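Local coordinates for putative glycosyltransferase (GalT1) (Streptococcus parasanguinis, PDB 4PHR), which binds UDP together with manganese and probably transfers a sugar from a nucleotide-activated donor through its GT-D glycosyltransferase domain, at residues 57-60 and 61-64; 80-83 and 84-87; 244-248 and 249-253. One frame throughout, in Å; residues are numbered along the deposited sequence.

Interaction 1 (57-60 and 61-64); sequences AKRL and QQIL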
# COMPACT_ATOMS: atom_id res chain seq x y z
N ALA A 57 16.35 4.35 -0.89
CA ALA A 57 16.67 3.24 -0.01
C ALA A 57 16.95 3.73 1.41
O ALA A 57 16.47 3.15 2.38
CB ALA A 57 17.85 2.45 -0.56
N LYS A 58 17.72 4.81 1.53
CA LYS A 58 18.03 5.38 2.83
C LYS A 58 16.79 5.91 3.56
O LYS A 58 16.62 5.66 4.76
CB LYS A 58 19.09 6.47 2.68
CG LYS A 58 19.45 7.15 3.98
CD LYS A 58 20.57 8.17 3.77
CE LYS A 58 20.87 8.95 5.04
NZ LYS A 58 21.48 8.09 6.09
N ARG A 59 15.92 6.62 2.85
CA ARG A 59 14.68 7.11 3.45
C ARG A 59 13.83 5.95 3.96
O ARG A 59 13.29 6.00 5.07
CB ARG A 59 13.86 7.95 2.46
CG ARG A 59 14.41 9.36 2.25
CD ARG A 59 14.42 10.19 3.54
NE ARG A 59 13.08 10.60 3.98
CZ ARG A 59 12.53 10.27 5.15
NH1 ARG A 59 13.20 9.53 6.02
NH2 ARG A 59 11.31 10.68 5.45
N LEU A 60 13.69 4.90 3.15
CA LEU A 60 12.91 3.74 3.55
C LEU A 60 13.45 3.13 4.84
O LEU A 60 12.69 2.78 5.74
CB LEU A 60 12.87 2.70 2.43
CG LEU A 60 12.03 3.07 1.20
CD1 LEU A 60 12.18 2.02 0.11
CD2 LEU A 60 10.56 3.26 1.57
N GLN A 61 14.77 3.01 4.93
CA GLN A 61 15.39 2.46 6.14
C GLN A 61 15.09 3.34 7.36
O GLN A 61 14.80 2.85 8.45
CB GLN A 61 16.90 2.31 5.95
CG GLN A 61 17.28 1.20 4.99
CD GLN A 61 18.71 1.29 4.49
OE1 GLN A 61 19.38 2.31 4.67
NE2 GLN A 61 19.19 0.23 3.86
N GLN A 62 15.16 4.66 7.17
CA GLN A 62 14.85 5.58 8.25
C GLN A 62 13.39 5.46 8.70
O GLN A 62 13.09 5.44 9.89
CB GLN A 62 15.13 7.02 7.81
CG GLN A 62 16.59 7.32 7.58
CD GLN A 62 16.80 8.68 6.96
OE1 GLN A 62 15.92 9.21 6.27
NE2 GLN A 62 17.96 9.26 7.21
N ILE A 63 12.49 5.37 7.74
CA ILE A 63 11.07 5.30 8.05
C ILE A 63 10.75 4.01 8.82
O ILE A 63 9.98 4.03 9.78
CB ILE A 63 10.21 5.43 6.78
CG1 ILE A 63 10.42 6.82 6.15
CG2 ILE A 63 8.74 5.20 7.10
CD1 ILE A 63 10.08 6.88 4.68
N LEU A 64 11.39 2.92 8.44
CA LEU A 64 11.15 1.64 9.10
C LEU A 64 11.53 1.68 10.59
O LEU A 64 10.99 0.92 11.39
CB LEU A 64 11.91 0.52 8.39
CG LEU A 64 11.74 -0.89 8.95
CD1 LEU A 64 10.27 -1.30 8.89
CD2 LEU A 64 12.61 -1.86 8.18
O HOH W 1 20.34 8.53 8.30
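Gln62 OE1 accepts a hydrogen bond from Arg59 NH1 at 2.8 Å, with an N-H...O angle of 147°. The oxygen lies somewhat off the guanidinium plane, and the amide and guanidinium planes are turned 57° against each other. Arg59 reaches it by curling back along its own helix: bends at chi2 and chi3 carry the guanidinium over the next turn, where Ile63 CD1 packs against one face, 3.9 Å above the plane and offset toward the rim. The amide's other end reaches Lys58 through a water: Gln62 NE2 donates to it at 2.7 Å, and Lys58 NZ donates to the same water at 2.5 Å. One glutamine thus joins two basic neighbours, a task suited to an amide that accepts at one end and donates at the other. These are i to i+3 and i to i+4 pairings on an alpha-helix, residues 54-64 of the GT-D fold, whose backbone bonds include Ile63 N to Arg59 O at 2.9 Å. Arg59 NH2 turns to Asp215 in a salt bridge with helix 206-218. On the buried side Leu60 and Ile63 offer branched apolar surface to that helix, Leu60 resting on the UDP-binding Lys210 and Ile63 on Ala214.

Interaction 2 (80-83 and 84-87); sequences FSNM and DRYN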
# COMPACT_ATOMS: atom_id res chain seq x y z
N PHE A 80 4.18 -13.75 9.60
CA PHE A 80 5.07 -14.30 10.61
C PHE A 80 4.37 -15.26 11.55
O PHE A 80 5.01 -16.10 12.19
CB PHE A 80 5.79 -13.17 11.34
CG PHE A 80 6.59 -12.31 10.41
CD1 PHE A 80 7.76 -12.79 9.86
CD2 PHE A 80 6.15 -11.05 10.06
CE1 PHE A 80 8.49 -12.01 8.99
CE2 PHE A 80 6.87 -10.27 9.18
CZ PHE A 80 8.05 -10.75 8.64
N SER A 81 3.05 -15.15 11.63
CA SER A 81 2.22 -16.12 12.33
C SER A 81 0.98 -16.40 11.49
O SER A 81 0.56 -15.57 10.68
CB SER A 81 1.83 -15.61 13.71
OG SER A 81 2.94 -15.60 14.59
N ASN A 82 0.40 -17.58 11.68
CA ASN A 82 -0.83 -17.95 11.00
C ASN A 82 -0.71 -17.80 9.48
O ASN A 82 -1.57 -17.24 8.81
CB ASN A 82 -2.02 -17.15 11.55
CG ASN A 82 -3.35 -17.82 11.25
OD1 ASN A 82 -3.39 -18.98 10.82
ND2 ASN A 82 -4.45 -17.11 11.50
N MET A 83 0.39 -18.32 8.95
CA MET A 83 0.63 -18.34 7.52
C MET A 83 -0.41 -19.20 6.79
O MET A 83 -0.64 -19.02 5.60
CB MET A 83 2.05 -18.85 7.24
CG MET A 83 2.39 -18.96 5.76
SD MET A 83 2.82 -17.37 5.04
CE MET A 83 4.60 -17.43 5.20
N ASP A 84 -1.06 -20.10 7.52
CA ASP A 84 -2.06 -21.00 6.93
C ASP A 84 -3.30 -20.28 6.37
O ASP A 84 -4.12 -20.90 5.69
CB ASP A 84 -2.49 -22.08 7.93
CG ASP A 84 -1.40 -23.10 8.20
OD1 ASP A 84 -0.33 -23.03 7.55
OD2 ASP A 84 -1.61 -23.99 9.05
N ARG A 85 -3.43 -18.99 6.65
CA ARG A 85 -4.51 -18.18 6.07
C ARG A 85 -4.40 -18.03 4.56
O ARG A 85 -5.37 -17.70 3.89
CB ARG A 85 -4.49 -16.77 6.66
CG ARG A 85 -5.00 -16.65 8.07
CD ARG A 85 -4.73 -15.26 8.62
NE ARG A 85 -3.31 -15.07 8.92
CZ ARG A 85 -2.76 -13.91 9.27
NH1 ARG A 85 -3.50 -12.81 9.32
NH2 ARG A 85 -1.46 -13.85 9.54
N TYR A 86 -3.20 -18.25 4.04
CA TYR A 86 -2.91 -17.88 2.66
C TYR A 86 -2.76 -19.10 1.76
O TYR A 86 -2.44 -20.19 2.22
CB TYR A 86 -1.65 -17.01 2.59
CG TYR A 86 -1.69 -15.84 3.54
CD1 TYR A 86 -2.58 -14.79 3.34
CD2 TYR A 86 -0.85 -15.78 4.65
CE1 TYR A 86 -2.64 -13.72 4.22
CE2 TYR A 86 -0.90 -14.71 5.53
CZ TYR A 86 -1.80 -13.69 5.31
OH TYR A 86 -1.86 -12.61 6.17
N ASN A 87 -3.00 -18.90 0.47
CA ASN A 87 -2.88 -20.00 -0.47
C ASN A 87 -1.43 -20.46 -0.65
O ASN A 87 -0.48 -19.77 -0.27
CB ASN A 87 -3.56 -19.69 -1.81
CG ASN A 87 -2.93 -18.52 -2.53
OD1 ASN A 87 -1.72 -18.33 -2.50
ND2 ASN A 87 -3.76 -17.72 -3.19
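Arg85 runs extended to CD and then bends at chi3 (-73°), which swings its guanidinium back over the preceding turn, toward the carbonyl oxygens of Asn82 and Ser81. Arg85 NE meets Asn82 O at 2.8 Å in an almost straight bond, 177° at the hydrogen, with the oxygen in the guanidinium plane. Arg85 NH2 reaches Ser81 O at 2.9 Å along a more bent path, that oxygen tilted out of the plane. Two successive backbone carbonyls are thus held by one planar group, and a guanidinium suits the place because it carries several N-H donors in one plane, fanning out along its edge. The Asn82 side chain lies across the arginine, Asn82 ND2 being 3.4 Å from Arg85 CD, and its amide plane is only 14° from that of the guanidinium. Asn82 also has a left-handed backbone, a conformation asparagine tolerates well, and with it the chain enters a short 3-10 turn. Within that turn Tyr86 N donates to Met83 O at 3.1 Å, and a weak bond joins Arg85 N to Asn82 O. The turn belongs to the surface loop that links strand 72-76 to helix 88-100 in the GT-D domain, and Asn87 N-caps that helix. Tyr86 OH sits 3.4 Å above the centre of the Arg85 guanidinium and is hydrogen-bonded to Asp78 O, while Arg85 NH1 forms a salt bridge with Asp78 OD2; Asp78 therefore fixes both side chains. Met83 SD approaches Tyr86 CD2 at 4.0 Å in an oblique Met-aromatic contact. The flexible thioether suits this junction, since Met83 also packs on Arg91, Trp94 and Phe98 of helix 88-100.

Interaction 3 (244-248 and 249-253); sequences VKLTN and KHTAE. With UDP (uridine-5'-diphosphate), chain B.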
# COMPACT_ATOMS: atom_id res chain seq x y z
N VAL A 244 -6.69 -12.12 -12.11
CA VAL A 244 -7.08 -11.88 -13.49
C VAL A 244 -6.67 -10.49 -13.95
O VAL A 244 -6.74 -9.53 -13.19
CB VAL A 244 -8.61 -12.09 -13.69
CG1 VAL A 244 -9.39 -11.19 -12.76
CG2 VAL A 244 -9.01 -11.85 -15.13
N LYS A 245 -6.22 -10.39 -15.19
CA LYS A 245 -5.77 -9.11 -15.70
C LYS A 245 -6.96 -8.19 -15.93
O LYS A 245 -7.96 -8.58 -16.53
CB LYS A 245 -5.01 -9.31 -17.01
CG LYS A 245 -4.31 -8.06 -17.50
CD LYS A 245 -3.67 -8.29 -18.86
CE LYS A 245 -2.89 -7.07 -19.31
NZ LYS A 245 -1.75 -6.77 -18.40
N LEU A 246 -6.86 -6.97 -15.42
CA LEU A 246 -7.84 -5.95 -15.73
C LEU A 246 -7.40 -5.29 -17.04
O LEU A 246 -6.21 -5.14 -17.30
CB LEU A 246 -7.93 -4.94 -14.58
CG LEU A 246 -8.06 -5.62 -13.21
CD1 LEU A 246 -7.95 -4.63 -12.07
CD2 LEU A 246 -9.35 -6.43 -13.11
N THR A 247 -8.35 -4.91 -17.88
CA THR A 247 -7.98 -4.44 -19.20
C THR A 247 -7.80 -2.93 -19.22
O THR A 247 -7.04 -2.40 -20.04
CB THR A 247 -9.01 -4.86 -20.25
OG1 THR A 247 -10.24 -4.15 -20.03
CG2 THR A 247 -9.28 -6.36 -20.14
N ASN A 248 -8.48 -2.24 -18.31
CA ASN A 248 -8.64 -0.80 -18.42
C ASN A 248 -7.72 0.02 -17.51
O ASN A 248 -7.78 1.24 -17.49
CB ASN A 248 -10.11 -0.41 -18.18
CG ASN A 248 -10.62 -0.83 -16.80
OD1 ASN A 248 -10.20 -1.86 -16.26
ND2 ASN A 248 -11.52 -0.04 -16.24
N LYS A 249 -6.85 -0.67 -16.77
CA LYS A 249 -5.99 0.01 -15.82
C LYS A 249 -4.89 -0.95 -15.39
O LYS A 249 -4.89 -2.11 -15.78
CB LYS A 249 -6.78 0.46 -14.60
CG LYS A 249 -7.48 -0.67 -13.88
CD LYS A 249 -8.11 -0.24 -12.56
CE LYS A 249 -9.53 0.25 -12.75
NZ LYS A 249 -10.20 0.51 -11.44
N HIS A 250 -3.96 -0.45 -14.59
CA HIS A 250 -2.93 -1.27 -13.96
C HIS A 250 -3.54 -2.41 -13.14
O HIS A 250 -4.55 -2.21 -12.47
CB HIS A 250 -2.11 -0.37 -13.03
CG HIS A 250 -1.15 -1.11 -12.15
ND1 HIS A 250 0.05 -1.60 -12.61
CD2 HIS A 250 -1.21 -1.43 -10.84
CE1 HIS A 250 0.69 -2.19 -11.62
NE2 HIS A 250 -0.06 -2.10 -10.53
N THR A 251 -2.93 -3.59 -13.20
CA THR A 251 -3.32 -4.70 -12.33
C THR A 251 -2.16 -5.14 -11.45
O THR A 251 -1.06 -5.38 -11.95
CB THR A 251 -3.77 -5.93 -13.14
OG1 THR A 251 -4.77 -5.57 -14.09
CG2 THR A 251 -4.35 -6.97 -12.20
N ALA A 252 -2.41 -5.28 -10.15
CA ALA A 252 -1.42 -5.81 -9.22
C ALA A 252 -0.81 -7.11 -9.75
O ALA A 252 -1.53 -7.98 -10.24
CB ALA A 252 -2.05 -6.06 -7.86
N GLU A 253 0.51 -7.22 -9.64
CA GLU A 253 1.29 -8.41 -10.00
C GLU A 253 1.51 -8.61 -11.49
O GLU A 253 2.20 -9.54 -11.91
CB GLU A 253 0.75 -9.68 -9.33
CG GLU A 253 1.19 -9.84 -7.86
CD GLU A 253 0.36 -9.01 -6.90
OE1 GLU A 253 -0.84 -9.28 -6.76
OE2 GLU A 253 0.92 -8.08 -6.27
N1 UDP B . 2.88 2.99 -8.63
C2 UDP B . 2.97 4.14 -9.38
N3 UDP B . 4.20 4.69 -9.64
C4 UDP B . 5.34 4.11 -9.16
C5 UDP B . 5.26 2.95 -8.39
C6 UDP B . 4.02 2.33 -8.26
O2 UDP B . 1.95 4.66 -9.84
O4 UDP B . 6.42 4.66 -9.40
C1' UDP B . 1.55 2.47 -8.29
C2' UDP B . 1.03 1.24 -9.00
O2' UDP B . 0.49 1.59 -10.26
C3' UDP B . -0.05 0.79 -8.03
C4' UDP B . 0.54 1.16 -6.68
O4' UDP B . 1.62 2.07 -6.94
O3' UDP B . -1.22 1.55 -8.23
C5' UDP B . 1.05 -0.06 -5.92
O5' UDP B . 1.65 0.37 -4.71
PA UDP B . 2.33 -0.67 -3.68
O1A UDP B . 3.51 -1.29 -4.30
O2A UDP B . 2.57 0.10 -2.43
O3A UDP B . 1.15 -1.77 -3.52
PB UDP B . 0.97 -3.06 -2.54
O1B UDP B . 1.21 -4.26 -3.40
O2B UDP B . -0.44 -2.97 -2.11
O3B UDP B . 1.96 -2.97 -1.42
O HOH W 2 -3.88 -4.52 -16.46
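A water sits in the bend between Leu246 and Thr251, gripped by three groups from the two arms: it donates to Leu246 O at 2.6 Å and to Lys249 O at 2.7 Å, and accepts from Thr251 OG1 at 2.7 Å. The bend is an irregular loop of the GT-D domain, between helices 229-238 and 266-271, and it carries His250 into the UDP pocket. Thr251 OG1 also accepts from Leu246 N at 2.8 Å, so a single hydroxyl both takes a backbone proton and supplies one to the water. With chi1 at -52° the hydroxyl faces the opposite arm, while Thr251 CG2 lies 3.6 Å from Val244 O. Leu246 adds apolar cover, its CB 3.3 Å from Thr251 OG1. At the apex Asn248 and Lys249 lie side by side and point the same way; Lys249 NZ ends in salt bridges to Asp230 and Glu234, which probably stabilise its buried charge. Its backbone N is buried without a partner. Asp257 holds His250 ND1 and His228 shares a hydrogen bond with NE2, fixing the imidazole's rotation beneath the ribose, where UDP O2' stands 3.5 Å above the centre of the His250 ring.

In the fold
All three contacts are local and lie within the same GT-D domain, in series along the chain, but they differ in burial and chemistry. Interaction 1 is a partly buried helical stretch, regular in its backbone, with apolar side chains and one arginine salt bridge toward helix 206-218. Interaction 2 is a surface turn where one arginine's donors supplement the backbone bonds of a short 3-10 turn. Interaction 3, also partly buried, uses a water to bridge two arms of an irregular loop, and it alone touches UDP. Interactions 1 and 3 stand on opposite sides of the chain's centre, their centres about 29 Å apart; none of the three touches another.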